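Long-range contacts in predicted flavin-nucleotide-binding protein from COG3576 family structurally related to pyridoxine 5'-phosphate oxidase (Lactobacillus delbrueckii subsp. bulgaricus, PDB 2HTD), which probably binds a flavin nucleotide and may act as an oxidoreductase related to pyridoxamine 5'-phosphate oxidase, although its substrate is not established: residues Y42-D47 / K87-A92; K57-V62 / Q69-T74; V103-E108 / V131-E136. All blocks are in the same frame, centred on the assembly; numbering follows the deposited sequence.

Contact 1: residues Y42-D47 / K87-A92; sequences YLATVD and KVALVA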
ATOM      1  N   TYR B  42      -4.076   3.663  -3.144  1.00 11.16           N
ATOM      2  CA  TYR B  42      -3.656   3.114  -1.850  1.00 12.55           C
ATOM      3  C   TYR B  42      -2.454   3.869  -1.368  1.00 14.10           C
ATOM      4  O   TYR B  42      -1.598   4.269  -2.165  1.00 13.96           O
ATOM      5  CB  TYR B  42      -3.337   1.605  -1.922  1.00 15.55           C
ATOM      6  CG  TYR B  42      -4.566   0.787  -1.873  1.00 13.29           C
ATOM      7  CD1 TYR B  42      -5.447   0.746  -2.966  1.00 14.96           C
ATOM      8  CD2 TYR B  42      -4.912   0.063  -0.751  1.00 12.93           C
ATOM      9  CE1 TYR B  42      -6.619   0.019  -2.899  1.00 14.14           C
ATOM     10  CE2 TYR B  42      -6.066  -0.641  -0.681  1.00 13.42           C
ATOM     11  CZ  TYR B  42      -6.924  -0.686  -1.758  1.00 15.29           C
ATOM     12  OH  TYR B  42      -8.055  -1.452  -1.571  1.00 15.40           O
ATOM     13  N   LEU B  43      -2.414   4.117  -0.074  1.00 12.53           N
ATOM     14  CA  LEU B  43      -1.401   4.932   0.570  1.00 13.12           C
ATOM     15  C   LEU B  43      -0.715   4.148   1.671  1.00 15.31           C
ATOM     16  O   LEU B  43      -1.359   3.430   2.415  1.00 16.29           O
ATOM     17  CB  LEU B  43      -2.071   6.183   1.140  1.00 18.06           C
ATOM     18  CG  LEU B  43      -1.459   7.234   2.030  1.00 22.94           C
ATOM     19  CD1 LEU B  43      -2.362   8.453   1.953  1.00 25.04           C
ATOM     20  CD2 LEU B  43      -1.350   6.770   3.471  1.00 21.26           C
ATOM     21  N   ALA B  44       0.591   4.358   1.803  1.00 13.26           N
ATOM     22  CA  ALA B  44       1.407   3.671   2.786  1.00 13.08           C
ATOM     23  C   ALA B  44       2.205   4.686   3.562  1.00 11.83           C
ATOM     24  O   ALA B  44       2.668   5.686   2.992  1.00 12.58           O
ATOM     25  CB  ALA B  44       2.349   2.660   2.115  1.00 14.45           C
ATOM     26  N   THR B  45       2.330   4.430   4.862  1.00 13.16           N
ATOM     27  CA  THR B  45       3.078   5.251   5.813  1.00 12.02           C
ATOM     28  C   THR B  45       3.890   4.324   6.697  1.00 12.08           C
ATOM     29  O   THR B  45       3.774   3.100   6.622  1.00 13.13           O
ATOM     30  CB  THR B  45       2.138   6.120   6.698  1.00 11.40           C
ATOM     31  OG1 THR B  45       1.328   5.284   7.532  1.00 14.21           O
ATOM     32  CG2 THR B  45       1.271   7.052   5.847  1.00 15.31           C
ATOM     33  N   VAL B  46       4.707   4.923   7.559  1.00 10.74           N
ATOM     34  CA  VAL B  46       5.623   4.186   8.415  1.00 12.20           C
ATOM     35  C   VAL B  46       5.317   4.537   9.849  1.00 13.70           C
ATOM     36  O   VAL B  46       5.215   5.718  10.219  1.00 14.17           O
ATOM     37  CB  VAL B  46       7.047   4.595   8.104  1.00 14.91           C
ATOM     38  CG1 VAL B  46       8.010   3.804   8.907  1.00 12.64           C
ATOM     39  CG2 VAL B  46       7.352   4.456   6.620  1.00 16.30           C
ATOM     40  N   ASP B  47       5.165   3.511  10.670  1.00 13.42           N
ATOM     41  CA  ASP B  47       4.794   3.690  12.060  1.00 15.58           C
ATOM     42  C   ASP B  47       5.988   3.944  12.930  1.00 15.99           C
ATOM     43  O   ASP B  47       7.135   4.092  12.466  1.00 14.66           O
ATOM     44  CB  ASP B  47       3.920   2.525  12.574  1.00 17.36           C
ATOM     45  CG  ASP B  47       4.681   1.226  12.768  1.00 19.57           C
ATOM     46  OD1 ASP B  47       5.915   1.232  12.973  1.00 18.36           O
ATOM     47  OD2 ASP B  47       3.994   0.170  12.731  1.00 19.89           O
ATOM     48  N   LYS B  87       7.105   9.902   5.702  1.00 13.45           N
ATOM     49  CA  LYS B  87       6.825  10.088   4.285  1.00 13.26           C
ATOM     50  C   LYS B  87       5.684   9.157   3.849  1.00 13.95           C
ATOM     51  O   LYS B  87       5.233   8.328   4.626  1.00 14.36           O
ATOM     52  CB  LYS B  87       8.079   9.857   3.422  1.00 14.58           C
ATOM     53  CG  LYS B  87       9.195  10.898   3.565  1.00 20.32           C
ATOM     54  CD  LYS B  87      10.265  10.682   2.435  1.00 20.42           C
ATOM     55  CE  LYS B  87      11.595  11.355   2.728  1.00 24.85           C
ATOM     56  NZ  LYS B  87      12.767  10.716   1.992  1.00 31.22           N
ATOM     57  N   VAL B  88       5.165   9.395   2.643  1.00 14.24           N
ATOM     58  CA  VAL B  88       3.969   8.745   2.176  1.00 12.26           C
ATOM     59  C   VAL B  88       4.285   8.159   0.806  1.00 11.70           C
ATOM     60  O   VAL B  88       4.886   8.828  -0.052  1.00 15.92           O
ATOM     61  CB  VAL B  88       2.756   9.701   2.047  1.00 14.89           C
ATOM     62  CG1 VAL B  88       1.481   8.927   1.659  1.00 18.80           C
ATOM     63  CG2 VAL B  88       2.542  10.478   3.356  1.00 15.29           C
ATOM     64  N   ALA B  89       3.920   6.899   0.630  1.00 14.31           N
ATOM     65  CA  ALA B  89       3.952   6.264  -0.694  1.00 11.47           C
ATOM     66  C   ALA B  89       2.507   6.081  -1.166  1.00 13.79           C
ATOM     67  O   ALA B  89       1.616   5.716  -0.385  1.00 14.48           O
ATOM     68  CB  ALA B  89       4.656   4.904  -0.652  1.00 13.28           C
ATOM     69  N   LEU B  90       2.291   6.320  -2.451  1.00 13.53           N
ATOM     70  CA  LEU B  90       0.978   6.111  -3.063  0.50 14.94           C
ATOM     71  C   LEU B  90       1.124   5.298  -4.321  1.00 14.33           C
ATOM     72  O   LEU B  90       2.068   5.499  -5.088  1.00 18.04           O
ATOM     73  CB  LEU B  90       0.318   7.428  -3.447  0.50 14.74           C
ATOM     74  CG  LEU B  90       0.283   8.549  -2.432  0.50 18.12           C
ATOM     75  CD1 LEU B  90      -0.860   9.516  -2.736  0.50 25.57           C
ATOM     76  CD2 LEU B  90       0.117   8.024  -1.091  0.50 12.99           C
ATOM     77  N   VAL B  91       0.144   4.430  -4.556  1.00 13.66           N
ATOM     78  CA  VAL B  91       0.049   3.698  -5.802  1.00 12.73           C
ATOM     79  C   VAL B  91      -1.332   3.829  -6.394  1.00 13.75           C
ATOM     80  O   VAL B  91      -2.335   3.767  -5.684  1.00 13.60           O
ATOM     81  CB  VAL B  91       0.414   2.204  -5.644  1.00 12.82           C
ATOM     82  CG1 VAL B  91      -0.539   1.471  -4.654  1.00 12.88           C
ATOM     83  CG2 VAL B  91       0.482   1.486  -6.954  1.00 10.79           C
ATOM     84  N   ALA B  92      -1.371   3.920  -7.714  1.00 12.47           N
ATOM     85  CA  ALA B  92      -2.611   3.856  -8.477  1.00 13.73           C
ATOM     86  C   ALA B  92      -2.427   2.788  -9.562  1.00 14.49           C
ATOM     87  O   ALA B  92      -1.508   2.875 -10.379  1.00 15.61           O
ATOM     88  CB  ALA B  92      -2.890   5.213  -9.129  1.00 13.59           C
TER
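In the antiparallel beta-sheet of the pyridoxamine 5'-phosphate oxidase-like fold, strand 41-46 runs beside strand 88-94, and Tyr42, Leu43 and Ala44 pair with Val91, Leu90 and Ala89. Tyr42 N gives its hydrogen to Val91 O at 3.1 Å, and Val91 N returns one to Tyr42 O at 3.0 Å. The next reciprocal pair is slightly shorter, with Ala44 N 2.8 Å from Ala89 O and Ala89 N 2.9 Å from Ala44 O. Between these two hydrogen-bonded pairs lies the non-hydrogen-bonded pair Leu43-Leu90, where the Leu43 CA hydrogen points at Ala89 O and that of Leu90 at Tyr42 O.

The two faces differ. On one, Leu43 and Leu90 lie side by side, and in the Leu90 conformer described here, one of two, CD2 lies 3.6 Å from Leu43 CG. Because Leu43 holds CG anti to its own nitrogen (chi1 172°), the branch point also meets Val88 CG1 at 3.4 Å, a tight carbon contact between side chains that slant across each other. Ala78 and Ile82 of helix 77-83 and Phe36 of helix 30-38 cover this leucine-valine surface. On the other face Val91 CG1 lies 3.9 Å from Tyr42 CB, and the small methyls of Ala44 and Ala89 adjoin. Here the second subunit closes in: its own Tyr42 stacks on the Tyr42 ring, and Val54 and Pro52 of that subunit pack on Ala44 and Ala89. The chemistry thus divides by face: Leu43, Val88 and Leu90 pack beneath the helices, while Tyr42, Ala44, Ala89 and Val91 make a mostly apolar face that meets the second subunit.

Contact 2: residues K57-V62 / Q69-T74; sequences KGSMTV and QYLEKT. With SO4 (sulfate ion), chain I; SO4 (sulfate ion), chain C.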
ATOM      1  N   LYS B  57      -7.331   5.268  -0.128  1.00 15.29           N
ATOM      2  CA  LYS B  57      -7.766   6.660   0.050  1.00 16.38           C
ATOM      3  C   LYS B  57      -8.610   7.114  -1.138  1.00 14.37           C
ATOM      4  O   LYS B  57      -8.091   7.475  -2.173  1.00 21.14           O
ATOM      5  CB  LYS B  57      -6.577   7.624   0.214  1.00 18.68           C
ATOM      6  CG  LYS B  57      -5.937   7.574   1.573  1.00 27.25           C
ATOM      7  CD  LYS B  57      -6.805   8.207   2.696  1.00 22.71           C
ATOM      8  CE  LYS B  57      -6.183   7.903   4.083  1.00 31.73           C
ATOM      9  NZ  LYS B  57      -6.945   8.391   5.284  1.00 29.56           N
ATOM     10  N   GLY B  58      -9.919   7.093  -0.961  1.00 14.37           N
ATOM     11  CA  GLY B  58     -10.843   7.437  -2.035  1.00 13.91           C
ATOM     12  C   GLY B  58     -10.829   8.890  -2.483  1.00 15.82           C
ATOM     13  O   GLY B  58     -11.247   9.211  -3.599  1.00 16.51           O
ATOM     14  N   SER B  59     -10.381   9.787  -1.605  1.00 14.45           N
ATOM     15  CA  SER B  59     -10.462  11.242  -1.892  1.00 14.72           C
ATOM     16  C   SER B  59      -9.241  11.830  -2.582  1.00 16.72           C
ATOM     17  O   SER B  59      -9.127  13.052  -2.682  1.00 17.79           O
ATOM     18  CB  SER B  59     -10.702  12.004  -0.608  1.00 14.55           C
ATOM     19  OG  SER B  59      -9.648  11.760   0.280  1.00 17.37           O
HETATM   20  N   MSE B  60      -8.323  10.992  -3.064  1.00 16.75           N
HETATM   21  CA  MSE B  60      -7.114  11.479  -3.711  1.00 18.74           C
HETATM   22  C   MSE B  60      -7.429  12.250  -4.970  1.00 18.09           C
HETATM   23  O   MSE B  60      -8.279  11.828  -5.757  1.00 21.32           O
HETATM   24  CB  MSE B  60      -6.200  10.295  -4.070  1.00 17.93           C
HETATM   25  CG  MSE B  60      -4.765  10.673  -4.392  1.00 21.12           C
HETATM   26 SE   MSE B  60      -3.845  11.346  -2.910  0.70 17.03          SE
HETATM   27  CE  MSE B  60      -4.171  10.016  -1.662  1.00 13.00           C
ATOM     28  N   THR B  61      -6.792  13.401  -5.133  1.00 14.48           N
ATOM     29  CA  THR B  61      -6.799  14.150  -6.370  1.00 15.91           C
ATOM     30  C   THR B  61      -5.416  14.638  -6.753  1.00 17.51           C
ATOM     31  O   THR B  61      -4.473  14.615  -5.956  1.00 18.28           O
ATOM     32  CB  THR B  61      -7.756  15.346  -6.305  1.00 20.13           C
ATOM     33  OG1 THR B  61      -7.240  16.339  -5.430  1.00 22.26           O
ATOM     34  CG2 THR B  61      -9.125  14.929  -5.807  1.00 21.58           C
ATOM     35  N   VAL B  62      -5.316  15.109  -7.994  1.00 14.98           N
ATOM     36  CA  VAL B  62      -4.071  15.560  -8.550  1.00 14.81           C
ATOM     37  C   VAL B  62      -4.193  17.057  -8.675  1.00 15.49           C
ATOM     38  O   VAL B  62      -5.119  17.557  -9.332  1.00 16.85           O
ATOM     39  CB  VAL B  62      -3.817  14.934  -9.945  1.00 13.68           C
ATOM     40  CG1 VAL B  62      -2.504  15.462 -10.497  1.00 14.04           C
ATOM     41  CG2 VAL B  62      -3.817  13.388  -9.841  1.00 14.56           C
ATOM     42  N   GLN B  69      -3.430  15.637  -3.483  1.00 12.89           N
ATOM     43  CA  GLN B  69      -4.159  16.079  -2.310  1.00 12.74           C
ATOM     44  C   GLN B  69      -5.238  15.087  -1.935  1.00 14.12           C
ATOM     45  O   GLN B  69      -5.881  14.518  -2.821  1.00 12.58           O
ATOM     46  CB  GLN B  69      -4.776  17.456  -2.604  1.00 11.59           C
ATOM     47  CG  GLN B  69      -5.565  18.047  -1.446  1.00 13.80           C
ATOM     48  CD  GLN B  69      -6.157  19.371  -1.807  1.00 13.55           C
ATOM     49  OE1 GLN B  69      -7.231  19.448  -2.405  1.00 14.63           O
ATOM     50  NE2 GLN B  69      -5.465  20.445  -1.442  1.00 12.87           N
ATOM     51  N   TYR B  70      -5.486  14.884  -0.642  1.00 11.15           N
ATOM     52  CA  TYR B  70      -6.610  14.096  -0.206  1.00 12.96           C
ATOM     53  C   TYR B  70      -7.175  14.627   1.099  1.00 13.94           C
ATOM     54  O   TYR B  70      -6.555  15.474   1.748  1.00 13.68           O
ATOM     55  CB  TYR B  70      -6.230  12.622  -0.069  1.00 14.64           C
ATOM     56  CG  TYR B  70      -5.313  12.274   1.096  1.00 15.27           C
ATOM     57  CD1 TYR B  70      -3.954  12.351   0.949  1.00 19.68           C
ATOM     58  CD2 TYR B  70      -5.824  11.823   2.299  1.00 16.92           C
ATOM     59  CE1 TYR B  70      -3.115  12.027   1.977  1.00 18.29           C
ATOM     60  CE2 TYR B  70      -4.990  11.499   3.359  1.00 17.78           C
ATOM     61  CZ  TYR B  70      -3.643  11.597   3.186  1.00 20.00           C
ATOM     62  OH  TYR B  70      -2.751  11.260   4.186  1.00 25.15           O
ATOM     63  N   LEU B  71      -8.363  14.146   1.463  1.00 13.41           N
ATOM     64  CA  LEU B  71      -8.989  14.505   2.705  1.00 14.33           C
ATOM     65  C   LEU B  71      -8.722  13.440   3.731  1.00 17.07           C
ATOM     66  O   LEU B  71      -8.872  12.246   3.469  1.00 18.08           O
ATOM     67  CB  LEU B  71     -10.498  14.669   2.515  1.00 13.68           C
ATOM     68  CG  LEU B  71     -10.900  15.622   1.397  1.00 13.62           C
ATOM     69  CD1 LEU B  71     -12.435  15.738   1.272  1.00 14.15           C
ATOM     70  CD2 LEU B  71     -10.257  17.022   1.538  1.00 17.82           C
ATOM     71  N   GLU B  72      -8.315  13.881   4.921  1.00 16.31           N
ATOM     72  CA  GLU B  72      -8.146  12.982   6.030  1.00 16.56           C
ATOM     73  C   GLU B  72      -9.362  13.117   6.929  1.00 16.43           C
ATOM     74  O   GLU B  72      -9.512  14.105   7.659  1.00 15.09           O
ATOM     75  CB  GLU B  72      -6.857  13.287   6.782  1.00 16.16           C
ATOM     76  CG  GLU B  72      -6.596  12.342   7.941  1.00 20.21           C
ATOM     77  CD  GLU B  72      -6.561  10.873   7.519  1.00 23.40           C
ATOM     78  OE1 GLU B  72      -5.791  10.543   6.585  1.00 24.28           O
ATOM     79  OE2 GLU B  72      -7.294  10.046   8.106  1.00 26.79           O
ATOM     80  N   LYS B  73     -10.236  12.123   6.837  1.00 18.87           N
ATOM     81  CA  LYS B  73     -11.511  12.121   7.556  1.00 18.36           C
ATOM     82  C   LYS B  73     -11.442  11.307   8.832  1.00 20.92           C
ATOM     83  O   LYS B  73     -12.064  11.654   9.799  1.00 21.60           O
ATOM     84  CB  LYS B  73     -12.643  11.536   6.676  1.00 17.39           C
ATOM     85  CG  LYS B  73     -12.803  12.198   5.282  1.00 18.59           C
ATOM     86  CD  LYS B  73     -13.800  11.421   4.411  1.00 20.58           C
ATOM     87  CE  LYS B  73     -13.837  11.918   2.973  1.00 23.57           C
ATOM     88  NZ  LYS B  73     -14.718  11.035   2.093  1.00 20.76           N
ATOM     89  N   THR B  74     -10.681  10.223   8.795  1.00 25.91           N
ATOM     90  CA  THR B  74     -10.648   9.225   9.864  1.00 27.47           C
ATOM     91  C   THR B  74      -9.689   9.655  10.968  1.00 25.70           C
ATOM     92  O   THR B  74      -9.966   9.459  12.141  1.00 25.66           O
ATOM     93  CB  THR B  74     -10.261   7.826   9.281  1.00 29.27           C
ATOM     94  OG1 THR B  74     -10.092   6.863  10.326  1.00 38.15           O
ATOM     95  CG2 THR B  74      -8.983   7.895   8.507  1.00 34.15           C
TER
HETATM   96  S   SO4 I 123     -11.368   8.625   1.938  1.00 30.52           S
HETATM   97  O1  SO4 I 123     -12.674   9.051   1.404  1.00 33.80           O
HETATM   98  O2  SO4 I 123     -11.389   8.640   3.423  1.00 32.54           O
HETATM   99  O3  SO4 I 123     -11.180   7.174   1.669  1.00 28.42           O
HETATM  100  O4  SO4 I 123     -10.283   9.453   1.389  1.00 35.59           O
HETATM  101  S   SO4 C 122      -6.323   4.267   9.226  1.00 50.59           S
HETATM  102  O1  SO4 C 122      -7.281   5.368   9.130  1.00 61.20           O
HETATM  103  O2  SO4 C 122      -5.055   4.711   8.664  1.00 36.83           O
HETATM  104  O3  SO4 C 122      -6.192   3.869  10.631  1.00 45.50           O
HETATM  105  O4  SO4 C 122      -6.895   3.125   8.534  1.00 51.80           O
HETATM  106  O   HOH W   1      -9.741   9.987   4.872  1.00 42.49           O
HETATM  107  O   HOH W   2      -8.962  17.464  -2.861  1.00 41.91           O
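Lys57 turns at chi2 (-72°) and then runs straight, which carries its chain past the ring of Tyr70 to the carboxylate of Glu72, itself bent back at chi2 (57°). Lys57 CD passes 3.8 Å from Tyr70 CD2, and NZ ends 2.8 Å from Glu72 OE1 in a salt bridge that reaches the syn side of that oxygen, though 29° out of the carboxylate plane. The second carboxylate oxygen, OE2, accepts a hydrogen bond from Lys75 N. On the same side of the ring plane, selenomethionine Met60 curls so that its CE makes an apolar contact with Tyr70 CD1 at 3.5 Å; its SE, 5.1 Å from the Tyr70 ring centroid, forms an oblique Met-aromatic contact.

Backbone pairing is brief: Thr61 and Gln69 exchange hydrogen bonds in the beta hairpin of strands 61-64 and 67-72, with Thr61 N 2.7 Å from Gln69 O. Upstream, a type I turn from Lys57 to Met60 leads the chain into the hairpin, and Ser59 OG takes over the pairing, accepting the hydrogen of Leu71 N at 3.0 Å while donating its own to O4 of the chain I sulfate at 2.6 Å. Gly58 N, Ser59 N and Lys73 NZ also hold this sulfate, and a water links its O2 to Lys57 NZ, Leu71 O and Lys73 N. With an alanine in place of Lys57, the Glu72 carboxylate is likely to lose its salt-bridge partner and the CD2-CE2 part of the Tyr70 ring the chain lying against it. This sulfate probably came from the crystallisation liquor, yet the converging donors show that the turn, together with Lys73 across from it, can hold a tetrahedral anion, with the nearby lysine charges likely to help balance it.

Contact 3: residues V103-E108 / V131-E136; sequences VLATAE and VNLNIE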
ATOM      1  N   VAL B 103       4.262   6.788  -6.221  1.00  9.41           N
ATOM      2  CA  VAL B 103       5.065   7.925  -5.859  1.00  9.73           C
ATOM      3  C   VAL B 103       5.545   7.810  -4.436  1.00  8.77           C
ATOM      4  O   VAL B 103       4.984   7.104  -3.638  1.00 10.98           O
ATOM      5  CB  VAL B 103       4.342   9.277  -6.053  1.00 12.48           C
ATOM      6  CG1 VAL B 103       3.889   9.440  -7.508  1.00 12.68           C
ATOM      7  CG2 VAL B 103       3.209   9.451  -5.091  1.00 11.64           C
ATOM      8  N   LEU B 104       6.633   8.509  -4.161  1.00  9.01           N
ATOM      9  CA  LEU B 104       7.091   8.794  -2.797  1.00 10.50           C
ATOM     10  C   LEU B 104       6.895  10.299  -2.641  1.00 10.54           C
ATOM     11  O   LEU B 104       7.308  11.079  -3.509  1.00 11.05           O
ATOM     12  CB  LEU B 104       8.581   8.414  -2.598  1.00  7.90           C
ATOM     13  CG  LEU B 104       9.172   8.671  -1.216  1.00 11.78           C
ATOM     14  CD1 LEU B 104       8.457   7.828  -0.152  1.00  9.42           C
ATOM     15  CD2 LEU B 104      10.667   8.370  -1.223  1.00 14.81           C
ATOM     16  N   ALA B 105       6.268  10.696  -1.530  1.00 10.24           N
ATOM     17  CA  ALA B 105       5.909  12.098  -1.300  1.00  9.82           C
ATOM     18  C   ALA B 105       6.140  12.492   0.151  1.00 10.19           C
ATOM     19  O   ALA B 105       6.157  11.654   1.064  1.00  9.81           O
ATOM     20  CB  ALA B 105       4.453  12.333  -1.657  1.00 10.21           C
ATOM     21  N   THR B 106       6.302  13.792   0.357  1.00  8.89           N
ATOM     22  CA  THR B 106       6.259  14.365   1.687  1.00  9.09           C
ATOM     23  C   THR B 106       4.896  15.011   1.869  1.00 10.83           C
ATOM     24  O   THR B 106       4.339  15.512   0.919  1.00 12.99           O
ATOM     25  CB  THR B 106       7.386  15.406   1.866  1.00 11.11           C
ATOM     26  OG1 THR B 106       7.204  16.431   0.917  1.00 20.39           O
ATOM     27  CG2 THR B 106       8.746  14.792   1.656  1.00 11.25           C
ATOM     28  N   ALA B 107       4.371  14.978   3.092  1.00  9.86           N
ATOM     29  CA  ALA B 107       3.041  15.442   3.401  1.00  8.70           C
ATOM     30  C   ALA B 107       3.074  16.821   4.013  1.00 11.49           C
ATOM     31  O   ALA B 107       3.979  17.143   4.783  1.00  9.48           O
ATOM     32  CB  ALA B 107       2.380  14.501   4.383  1.00  9.13           C
ATOM     33  N   GLU B 108       2.086  17.630   3.650  1.00 11.05           N
ATOM     34  CA  GLU B 108       1.884  18.983   4.194  1.00 14.85           C
ATOM     35  C   GLU B 108       0.441  18.982   4.666  1.00 10.71           C
ATOM     36  O   GLU B 108      -0.484  18.902   3.857  1.00 10.62           O
ATOM     37  CB  GLU B 108       2.161  20.005   3.079  1.00 16.78           C
ATOM     38  CG  GLU B 108       1.587  21.422   3.218  1.00 24.54           C
ATOM     39  CD  GLU B 108       1.690  22.251   1.906  1.00 22.62           C
ATOM     40  OE1 GLU B 108       2.834  22.602   1.552  1.00 33.43           O
ATOM     41  OE2 GLU B 108       0.649  22.565   1.246  1.00 18.48           O
ATOM     42  N   VAL B 131      -4.697  17.064   3.319  1.00 16.08           N
ATOM     43  CA  VAL B 131      -3.309  16.669   3.215  1.00 13.82           C
ATOM     44  C   VAL B 131      -2.842  16.871   1.787  1.00 13.15           C
ATOM     45  O   VAL B 131      -3.376  16.278   0.883  1.00 14.12           O
ATOM     46  CB  VAL B 131      -3.092  15.234   3.603  1.00 15.25           C
ATOM     47  CG1 VAL B 131      -1.564  14.912   3.558  1.00 13.13           C
ATOM     48  CG2 VAL B 131      -3.721  14.941   4.961  1.00 14.30           C
ATOM     49  N   ASN B 132      -1.844  17.722   1.609  1.00 13.72           N
ATOM     50  CA  ASN B 132      -1.187  17.901   0.325  1.00 13.91           C
ATOM     51  C   ASN B 132       0.063  17.032   0.303  1.00 14.36           C
ATOM     52  O   ASN B 132       0.743  16.892   1.303  1.00 15.54           O
ATOM     53  CB  ASN B 132      -0.805  19.358   0.108  1.00 15.85           C
ATOM     54  CG  ASN B 132      -1.994  20.228  -0.335  1.00 16.37           C
ATOM     55  OD1 ASN B 132      -3.107  19.984   0.021  1.00 18.70           O
ATOM     56  ND2 ASN B 132      -1.718  21.263  -1.082  1.00 14.46           N
ATOM     57  N   LEU B 133       0.398  16.509  -0.872  1.00 15.34           N
ATOM     58  CA  LEU B 133       1.499  15.567  -1.002  1.00 13.57           C
ATOM     59  C   LEU B 133       2.404  16.100  -2.083  1.00 13.70           C
ATOM     60  O   LEU B 133       1.967  16.279  -3.219  1.00 15.94           O
ATOM     61  CB  LEU B 133       0.961  14.190  -1.348  1.00 16.60           C
ATOM     62  CG  LEU B 133       0.135  13.472  -0.286  1.00 18.66           C
ATOM     63  CD1 LEU B 133      -0.516  12.245  -0.886  1.00 20.30           C
ATOM     64  CD2 LEU B 133       1.021  13.106   0.855  1.00 14.66           C
ATOM     65  N   ASN B 134       3.654  16.327  -1.724  1.00 12.49           N
ATOM     66  CA  ASN B 134       4.663  16.851  -2.612  1.00 15.27           C
ATOM     67  C   ASN B 134       5.479  15.686  -3.109  1.00 12.42           C
ATOM     68  O   ASN B 134       6.228  15.050  -2.363  1.00 12.05           O
ATOM     69  CB  ASN B 134       5.583  17.850  -1.907  1.00 16.59           C
ATOM     70  CG  ASN B 134       4.827  18.881  -1.069  1.00 23.45           C
ATOM     71  OD1 ASN B 134       3.726  19.310  -1.421  1.00 32.47           O
ATOM     72  ND2 ASN B 134       5.412  19.258   0.064  1.00 28.53           N
ATOM     73  N   ILE B 135       5.313  15.390  -4.387  1.00 15.43           N
ATOM     74  CA  ILE B 135       5.975  14.269  -4.977  1.00 14.17           C
ATOM     75  C   ILE B 135       7.474  14.492  -5.009  1.00 13.59           C
ATOM     76  O   ILE B 135       7.966  15.541  -5.478  1.00 15.42           O
ATOM     77  CB  ILE B 135       5.443  14.011  -6.412  1.00 12.23           C
ATOM     78  CG1 ILE B 135       3.962  13.603  -6.322  1.00 16.32           C
ATOM     79  CG2 ILE B 135       6.270  12.912  -7.074  1.00 12.70           C
ATOM     80  CD1 ILE B 135       3.259  13.462  -7.644  1.00 14.85           C
ATOM     81  N   GLU B 136       8.201  13.527  -4.474  1.00 13.54           N
ATOM     82  CA  GLU B 136       9.658  13.511  -4.508  1.00 15.30           C
ATOM     83  C   GLU B 136      10.201  12.627  -5.615  1.00 14.71           C
ATOM     84  O   GLU B 136      11.226  12.939  -6.224  1.00 12.94           O
ATOM     85  CB  GLU B 136      10.211  12.970  -3.189  1.00 16.02           C
ATOM     86  CG  GLU B 136      10.012  13.851  -2.009  1.00 24.38           C
ATOM     87  CD  GLU B 136      10.811  13.348  -0.795  1.00 24.88           C
ATOM     88  OE1 GLU B 136      11.106  12.123  -0.723  1.00 36.49           O
ATOM     89  OE2 GLU B 136      11.174  14.187   0.055  1.00 42.20           O
TER
HETATM   90  O   HOH W   3       8.295  19.227   1.043  1.00 59.48           O
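Thr106 O receives the hydrogen of Asn134 N at 2.8 Å in a nearly straight bond (172° at the hydrogen), and the Leu133 CA hydrogen approaches the same oxygen, with CA 3.4 Å from Thr106 O. Thr106 N completes the pair by donating to Asn134 O. Two residues further on, Glu108 and Asn132 form another reciprocal pair, with Glu108 N 2.8 Å from Asn132 O; at the other end Glu136 N donates to Leu104 O. Strands 99-110 and 129-139, neighbours in the antiparallel sheet, are joined in this way.

Mostly polar side chains share one face. Those of Thr106 and Asn134 cross at about a right angle, and one water bridges them, lying 3.0 Å from Thr106 OG1 and accepting from Asn134 ND2. Glu108 and Asn132 run side by side in the same direction, their carboxylate and amide planes 26° apart, but their polar ends have other partners: Glu108 OE2 is hydrogen-bonded to His110 NE2, and the Asn132 amide spans Gln69 and the hydroxyl of Tyr115. Leu104 is the apolar exception, packing on Pro52 of the second subunit. The opposite face is apolar. Leu133 holds CG anti to its carbonyl carbon (chi1 -67°), which leaves CD2 4.0 Å from Ala107 CB, while Leu133 CB meets Ala105 CB at 4.0 Å. Val103 CG1 and Ile135 CD1 touch at 4.1 Å, and Leu28 packs on both residues. The small alanines probably leave space for Leu133, which also packs on Tyr70, Val88 and Leu90, so the sheet is amphipathic here: aliphatic toward the core, mostly polar on the other face.

From the N terminus, strand 41-46 enters contact 1, whose partner strand 88-94 comes only after a long excursion. Contact 2 is nested within that loop, as a short hairpin closed by 57-62 and 69-74. Contact 3 follows in series, its loop opening after contact 1 has closed and containing helix 114-120. No loops cross. All three contacts belong to one sheet: strand 88-94 hydrogen-bonds to strand 99-110, joining contacts 1 and 3, while strand 67-72 pairs with strand 129-139, joining contacts 3 and 2. Contacts 1 and 2 also touch directly, with Leu43 and Leu90 packing on Tyr70 and Met60, so strands apart in the sheet share one core.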